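Side-chain contacts in Ufm1-specific protease (Caenorhabditis elegans, PDB 5EJJ), which recognises the ubiquitin-like modifier ufm-1 and, as a thiol protease, hydrolyses the peptide bond at its C-terminal glycine: residues R174-E179 against D251-L256; E242-A247 against L301-L306. All coordinates share one frame; numbering follows the deposited sequence.

Interaction 1 of 2, residues R174-E179 against D251-L256; sequences REQKPE and DSSLDL
The flat amide of Gln176 is met by Ser253 OG in its carbonyl plane, the hydroxyl donating to a lone pair of Gln176 OE1. Ser253 OG lies 2.9 Å from Gln176 OE1, and the C=O...O angle of 127° suits a lone-pair bond. Beyond CG the glutamine chain runs extended (chi2 176°), which carries the amide out to Ser253. Gln182 from the same loop ties both partners together, its backbone N bonding to Ser253 OG and its OE1 weakly to Gln176 NE2, so the amide is engaged at both its oxygen and its nitrogen. The serine stands in the first turn of helix 253-280, whose start is closed by a capping box. Ser252, the N-cap residue, accepts weakly from Asp255 N through its OG, at 3.3 Å, while Ser252 N donates to Asp255 OD2 over 3.2 Å, reaching that oxygen on its anti side. Beside the polar bond, Leu254 contributes its two methyls. Leu254 CD1 lies 3.8 Å from Gln176 O, and Leu254 CD2 lies 4.3 Å from Pro178 CA.

Interaction 2 of 2, residues E242-A247 against L301-L306; sequences EVVFPA and LLHLQL
Apolar and van der Waals contacts carry the direct meeting of 242-247 with 301-306, and Val244 is at the centre of them. Its CG1, anti to the backbone N (chi1 -172°), meets Leu301 CD1 at 4.2 Å, the two side chains crossing at about a right angle. The branch point of the same valine sits at the edge of the His303 imidazole, in the ring plane, with Val244 CB 3.9 Å from His303 CE1. The backbone oxygen Val244 O approaches that carbon obliquely, 3.6 Å from His303 CE1. Thr292 of strand 289-293 touches both Val244 and Leu301.

Polar links are indirect or lead outward. His303 NE2 is hydrogen-bonded to Ser70 OG, a bond that would restrain the ring while its CE1 corner rests against the valine. Replacing His303 by an alanine is likely to leave Ser70 OG without this imidazole partner and open a gap beside Val244. Farther along, one water bridges the strands: it donates to Glu242 O at 2.9 Å and to Gln305 OE1 at 3.3 Å. That amide oxygen also accepts from Arg267 of helix 253-280 and is hydrogen-bonded to Ser290, while the carboxylate of Glu242 is bonded to Thr292 and Ser347.

With the nearest CA atoms, those of Val244 and His303, 8.0 Å apart, the segments are not paired as neighbours in a sheet. Strand 235-247 is an outermost strand of a five-stranded mixed sheet and 302-306 half of a two-stranded antiparallel hairpin, so the arrangement is one of side-chain packing between two separate sheets within the UfSP2 N-terminal family region.

Both interactions lie in the same family region, away from the inferred active-site residues, but at different depths. Interaction 2 is buried, its centre about 12 Å from the centre of the chain, whereas interaction 1 is partly buried and peripheral, its centre about 30 Å from the same point. Interaction 1 fastens a loop to the first turn of helix 253-280 through a direct polar bond; interaction 2 joins two strands by apolar contact and a water bridge. The helix follows strand 235-247 in the chain and connects the two: Leu256 O lies 3.6 Å from Phe245 CE2, although the contact centres are about 21 Å apart. Their segments also alternate along the sequence, which interleaves the two contacts within one region.

Interaction 1 of 2, residues R174-E179 against D251-L256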
loop_
_atom_site.group_PDB
_atom_site.type_symbol
_atom_site.label_atom_id
_atom_site.label_comp_id
_atom_site.label_asym_id
_atom_site.label_seq_id
_atom_site.Cartn_x
_atom_site.Cartn_y
_atom_site.Cartn_z
ATOM N N ARG A 174 11.003 -19.515 -17.125
ATOM C CA ARG A 174 11.185 -20.950 -17.022
ATOM C C ARG A 174 12.646 -21.116 -16.723
ATOM O O ARG A 174 13.421 -20.227 -17.025
ATOM C CB ARG A 174 10.874 -21.587 -18.366
ATOM C CG ARG A 174 10.421 -23.056 -18.345
ATOM C CD ARG A 174 10.487 -23.678 -19.755
ATOM N NE ARG A 174 11.775 -23.315 -20.361
ATOM C CZ ARG A 174 11.953 -22.362 -21.280
ATOM N NH1 ARG A 174 10.917 -21.662 -21.754
ATOM N NH2 ARG A 174 13.181 -22.118 -21.729
ATOM N N GLU A 175 13.023 -22.227 -16.104
ATOM C CA GLU A 175 14.429 -22.516 -15.837
ATOM C C GLU A 175 15.154 -22.624 -17.178
ATOM O O GLU A 175 14.522 -22.847 -18.209
ATOM C CB GLU A 175 14.569 -23.797 -15.017
ATOM C CG GLU A 175 15.957 -24.079 -14.483
ATOM C CD GLU A 175 16.145 -25.550 -14.104
ATOM O OE1 GLU A 175 15.286 -26.393 -14.481
ATOM O OE2 GLU A 175 17.155 -25.866 -13.429
ATOM N N GLN A 176 16.469 -22.434 -17.159
ATOM C CA GLN A 176 17.269 -22.212 -18.366
ATOM C C GLN A 176 18.733 -22.318 -17.991
ATOM O O GLN A 176 19.133 -21.862 -16.914
ATOM C CB GLN A 176 17.058 -20.789 -18.898
ATOM C CG GLN A 176 16.027 -20.601 -20.011
ATOM C CD GLN A 176 15.856 -19.123 -20.381
ATOM O OE1 GLN A 176 16.257 -18.225 -19.619
ATOM N NE2 GLN A 176 15.268 -18.866 -21.555
ATOM N N LYS A 177 19.541 -22.901 -18.875
ATOM C CA LYS A 177 20.993 -22.858 -18.703
ATOM C C LYS A 177 21.403 -21.390 -18.855
ATOM O O LYS A 177 20.797 -20.665 -19.661
ATOM C CB LYS A 177 21.700 -23.720 -19.758
ATOM C CG LYS A 177 21.038 -25.072 -20.064
ATOM C CD LYS A 177 21.177 -25.425 -21.554
ATOM C CE LYS A 177 20.572 -26.787 -21.905
ATOM N NZ LYS A 177 20.548 -27.027 -23.389
ATOM N N PRO A 178 22.404 -20.938 -18.069
ATOM C CA PRO A 178 22.872 -19.542 -18.103
ATOM C C PRO A 178 23.062 -18.989 -19.523
ATOM O O PRO A 178 22.589 -17.890 -19.809
ATOM C CB PRO A 178 24.204 -19.608 -17.347
ATOM C CG PRO A 178 23.969 -20.668 -16.335
ATOM C CD PRO A 178 23.096 -21.713 -17.020
ATOM N N GLU A 179 23.709 -19.756 -20.397
ATOM C CA GLU A 179 23.913 -19.341 -21.781
ATOM C C GLU A 179 22.624 -19.019 -22.525
ATOM O O GLU A 179 22.649 -18.292 -23.511
ATOM C CB GLU A 179 24.677 -20.406 -22.559
ATOM C CG GLU A 179 24.016 -21.767 -22.560
ATOM C CD GLU A 179 24.537 -22.654 -21.444
ATOM O OE1 GLU A 179 25.086 -22.103 -20.452
ATOM O OE2 GLU A 179 24.406 -23.897 -21.570
ATOM N N ASP A 251 17.105 -6.536 -16.153
ATOM C CA ASP A 251 17.498 -7.920 -15.810
ATOM C C ASP A 251 17.088 -8.989 -16.820
ATOM O O ASP A 251 16.130 -8.816 -17.577
ATOM C CB ASP A 251 17.184 -8.339 -14.354
ATOM C CG ASP A 251 15.768 -8.003 -13.926
ATOM O OD1 ASP A 251 15.554 -7.860 -12.704
ATOM O OD2 ASP A 251 14.872 -7.877 -14.788
ATOM N N SER A 252 17.863 -10.074 -16.821
ATOM C CA SER A 252 17.768 -11.128 -17.819
ATOM C C SER A 252 16.731 -12.131 -17.416
ATOM O O SER A 252 16.527 -12.361 -16.230
ATOM C CB SER A 252 19.116 -11.850 -17.979
ATOM O OG SER A 252 19.383 -12.783 -16.936
ATOM N N SER A 253 16.087 -12.734 -18.413
ATOM C CA SER A 253 15.101 -13.799 -18.207
ATOM C C SER A 253 15.581 -14.777 -17.135
ATOM O O SER A 253 14.776 -15.305 -16.386
ATOM C CB SER A 253 14.801 -14.535 -19.528
ATOM O OG SER A 253 15.870 -15.401 -19.927
ATOM N N LEU A 254 16.890 -14.990 -17.036
ATOM C CA LEU A 254 17.418 -15.819 -15.962
ATOM C C LEU A 254 17.174 -15.199 -14.587
ATOM O O LEU A 254 16.693 -15.867 -13.668
ATOM C CB LEU A 254 18.907 -16.077 -16.135
ATOM C CG LEU A 254 19.437 -17.051 -15.082
ATOM C CD1 LEU A 254 18.818 -18.422 -15.259
ATOM C CD2 LEU A 254 20.939 -17.157 -15.126
ATOM N N ASP A 255 17.531 -13.924 -14.452
ATOM C CA ASP A 255 17.321 -13.178 -13.215
ATOM C C ASP A 255 15.850 -13.238 -12.821
ATOM O O ASP A 255 15.533 -13.390 -11.640
ATOM C CB ASP A 255 17.734 -11.711 -13.389
ATOM C CG ASP A 255 19.256 -11.504 -13.423
ATOM O OD1 ASP A 255 19.978 -12.102 -12.577
ATOM O OD2 ASP A 255 19.718 -10.715 -14.295
ATOM N N LEU A 256 14.957 -13.118 -13.806
ATOM C CA LEU A 256 13.523 -13.192 -13.546
ATOM C C LEU A 256 13.150 -14.538 -12.965
ATOM O O LEU A 256 12.244 -14.635 -12.160
ATOM C CB LEU A 256 12.706 -12.996 -14.820
ATOM C CG LEU A 256 12.449 -11.619 -15.427
ATOM C CD1 LEU A 256 11.761 -10.648 -14.475
ATOM C CD2 LEU A 256 13.739 -11.060 -15.908
#

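Interaction 2 of 2, residues E242-A247 against L301-L306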
loop_
_atom_site.group_PDB
_atom_site.type_symbol
_atom_site.label_atom_id
_atom_site.label_comp_id
_atom_site.label_asym_id
_atom_site.label_seq_id
_atom_site.Cartn_x
_atom_site.Cartn_y
_atom_site.Cartn_z
ATOM N N GLU A 242 -2.016 -15.291 -4.803
ATOM C CA GLU A 242 -1.057 -14.499 -5.561
ATOM C C GLU A 242 0.351 -14.928 -5.244
ATOM O O GLU A 242 0.644 -15.329 -4.122
ATOM C CB GLU A 242 -1.135 -13.035 -5.148
ATOM C CG GLU A 242 -2.428 -12.306 -5.455
ATOM C CD GLU A 242 -2.361 -10.789 -5.126
ATOM O OE1 GLU A 242 -1.741 -10.407 -4.084
ATOM O OE2 GLU A 242 -2.925 -9.981 -5.924
ATOM N N VAL A 243 1.237 -14.819 -6.224
ATOM C CA VAL A 243 2.659 -14.781 -5.941
ATOM C C VAL A 243 3.272 -13.648 -6.761
ATOM O O VAL A 243 3.242 -13.676 -7.991
ATOM C CB VAL A 243 3.345 -16.100 -6.255
ATOM C CG1 VAL A 243 4.809 -16.011 -5.939
ATOM C CG2 VAL A 243 2.725 -17.211 -5.452
ATOM N N VAL A 244 3.815 -12.644 -6.064
ATOM C CA VAL A 244 4.296 -11.409 -6.677
ATOM C C VAL A 244 5.799 -11.288 -6.548
ATOM O O VAL A 244 6.339 -11.442 -5.459
ATOM C CB VAL A 244 3.704 -10.195 -5.989
ATOM C CG1 VAL A 244 4.060 -8.979 -6.760
ATOM C CG2 VAL A 244 2.211 -10.331 -5.879
ATOM N N PHE A 245 6.479 -11.019 -7.660
ATOM C CA PHE A 245 7.917 -10.755 -7.637
ATOM C C PHE A 245 8.305 -9.586 -8.552
ATOM O O PHE A 245 7.688 -9.382 -9.598
ATOM C CB PHE A 245 8.703 -12.005 -7.991
ATOM C CG PHE A 245 8.479 -12.513 -9.391
ATOM C CD1 PHE A 245 7.411 -13.354 -9.680
ATOM C CD2 PHE A 245 9.377 -12.203 -10.413
ATOM C CE1 PHE A 245 7.228 -13.862 -10.968
ATOM C CE2 PHE A 245 9.194 -12.702 -11.710
ATOM C CZ PHE A 245 8.115 -13.534 -11.983
ATOM N N PRO A 246 9.311 -8.793 -8.144
ATOM C CA PRO A 246 9.714 -7.615 -8.910
ATOM C C PRO A 246 10.407 -7.888 -10.243
ATOM O O PRO A 246 11.299 -8.718 -10.323
ATOM C CB PRO A 246 10.678 -6.902 -7.962
ATOM C CG PRO A 246 11.101 -7.918 -7.029
ATOM C CD PRO A 246 9.946 -8.800 -6.823
ATOM N N ALA A 247 9.969 -7.160 -11.270
ATOM C CA ALA A 247 10.631 -7.057 -12.573
ATOM C C ALA A 247 11.392 -5.736 -12.630
ATOM O O ALA A 247 10.775 -4.670 -12.768
ATOM C CB ALA A 247 9.586 -7.058 -13.654
ATOM N N LEU A 301 7.115 -3.966 -1.714
ATOM C CA LEU A 301 5.850 -4.516 -1.237
ATOM C C LEU A 301 6.014 -5.429 -0.030
ATOM O O LEU A 301 7.125 -5.831 0.298
ATOM C CB LEU A 301 5.169 -5.278 -2.370
ATOM C CG LEU A 301 4.859 -4.446 -3.617
ATOM C CD1 LEU A 301 4.506 -5.335 -4.796
ATOM C CD2 LEU A 301 3.716 -3.476 -3.329
ATOM N N LEU A 302 4.900 -5.741 0.621
ATOM C CA LEU A 302 4.841 -6.639 1.769
ATOM C C LEU A 302 3.872 -7.758 1.428
ATOM O O LEU A 302 2.761 -7.496 0.965
ATOM C CB LEU A 302 4.299 -5.899 2.989
ATOM C CG LEU A 302 3.878 -6.691 4.230
ATOM C CD1 LEU A 302 5.046 -7.238 5.001
ATOM C CD2 LEU A 302 3.138 -5.783 5.124
ATOM N N HIS A 303 4.281 -9.005 1.663
ATOM C CA HIS A 303 3.538 -10.157 1.170
ATOM C C HIS A 303 3.110 -11.041 2.314
ATOM O O HIS A 303 3.926 -11.455 3.112
ATOM C CB HIS A 303 4.398 -10.964 0.230
ATOM C CG HIS A 303 5.132 -10.136 -0.764
ATOM N ND1 HIS A 303 4.753 -10.057 -2.084
ATOM C CD2 HIS A 303 6.229 -9.351 -0.636
ATOM C CE1 HIS A 303 5.588 -9.262 -2.724
ATOM N NE2 HIS A 303 6.489 -8.816 -1.868
ATOM N N LEU A 304 1.828 -11.345 2.405
ATOM C CA LEU A 304 1.357 -12.062 3.568
ATOM C C LEU A 304 0.252 -13.034 3.222
ATOM O O LEU A 304 -0.626 -12.743 2.403
ATOM C CB LEU A 304 0.850 -11.079 4.621
ATOM C CG LEU A 304 1.832 -10.063 5.198
ATOM C CD1 LEU A 304 1.086 -9.084 6.063
ATOM C CD2 LEU A 304 2.927 -10.762 5.980
ATOM N N GLN A 305 0.325 -14.201 3.852
ATOM C CA GLN A 305 -0.766 -15.162 3.887
ATOM C C GLN A 305 -1.559 -14.824 5.136
ATOM O O GLN A 305 -0.996 -14.791 6.242
ATOM C CB GLN A 305 -0.201 -16.567 3.991
ATOM C CG GLN A 305 0.767 -16.861 2.899
ATOM C CD GLN A 305 0.096 -16.730 1.567
ATOM O OE1 GLN A 305 0.350 -15.786 0.828
ATOM N NE2 GLN A 305 -0.801 -17.660 1.259
ATOM N N LEU A 306 -2.847 -14.522 4.961
ATOM C CA LEU A 306 -3.688 -14.052 6.072
ATOM C C LEU A 306 -4.639 -15.127 6.615
ATOM O O LEU A 306 -5.358 -15.782 5.851
ATOM C CB LEU A 306 -4.491 -12.841 5.630
ATOM C CG LEU A 306 -3.667 -11.618 5.290
ATOM C CD1 LEU A 306 -4.587 -10.561 4.770
ATOM C CD2 LEU A 306 -2.935 -11.152 6.529
HETATM O O HOH W 1 0.370 -17.354 -2.067
#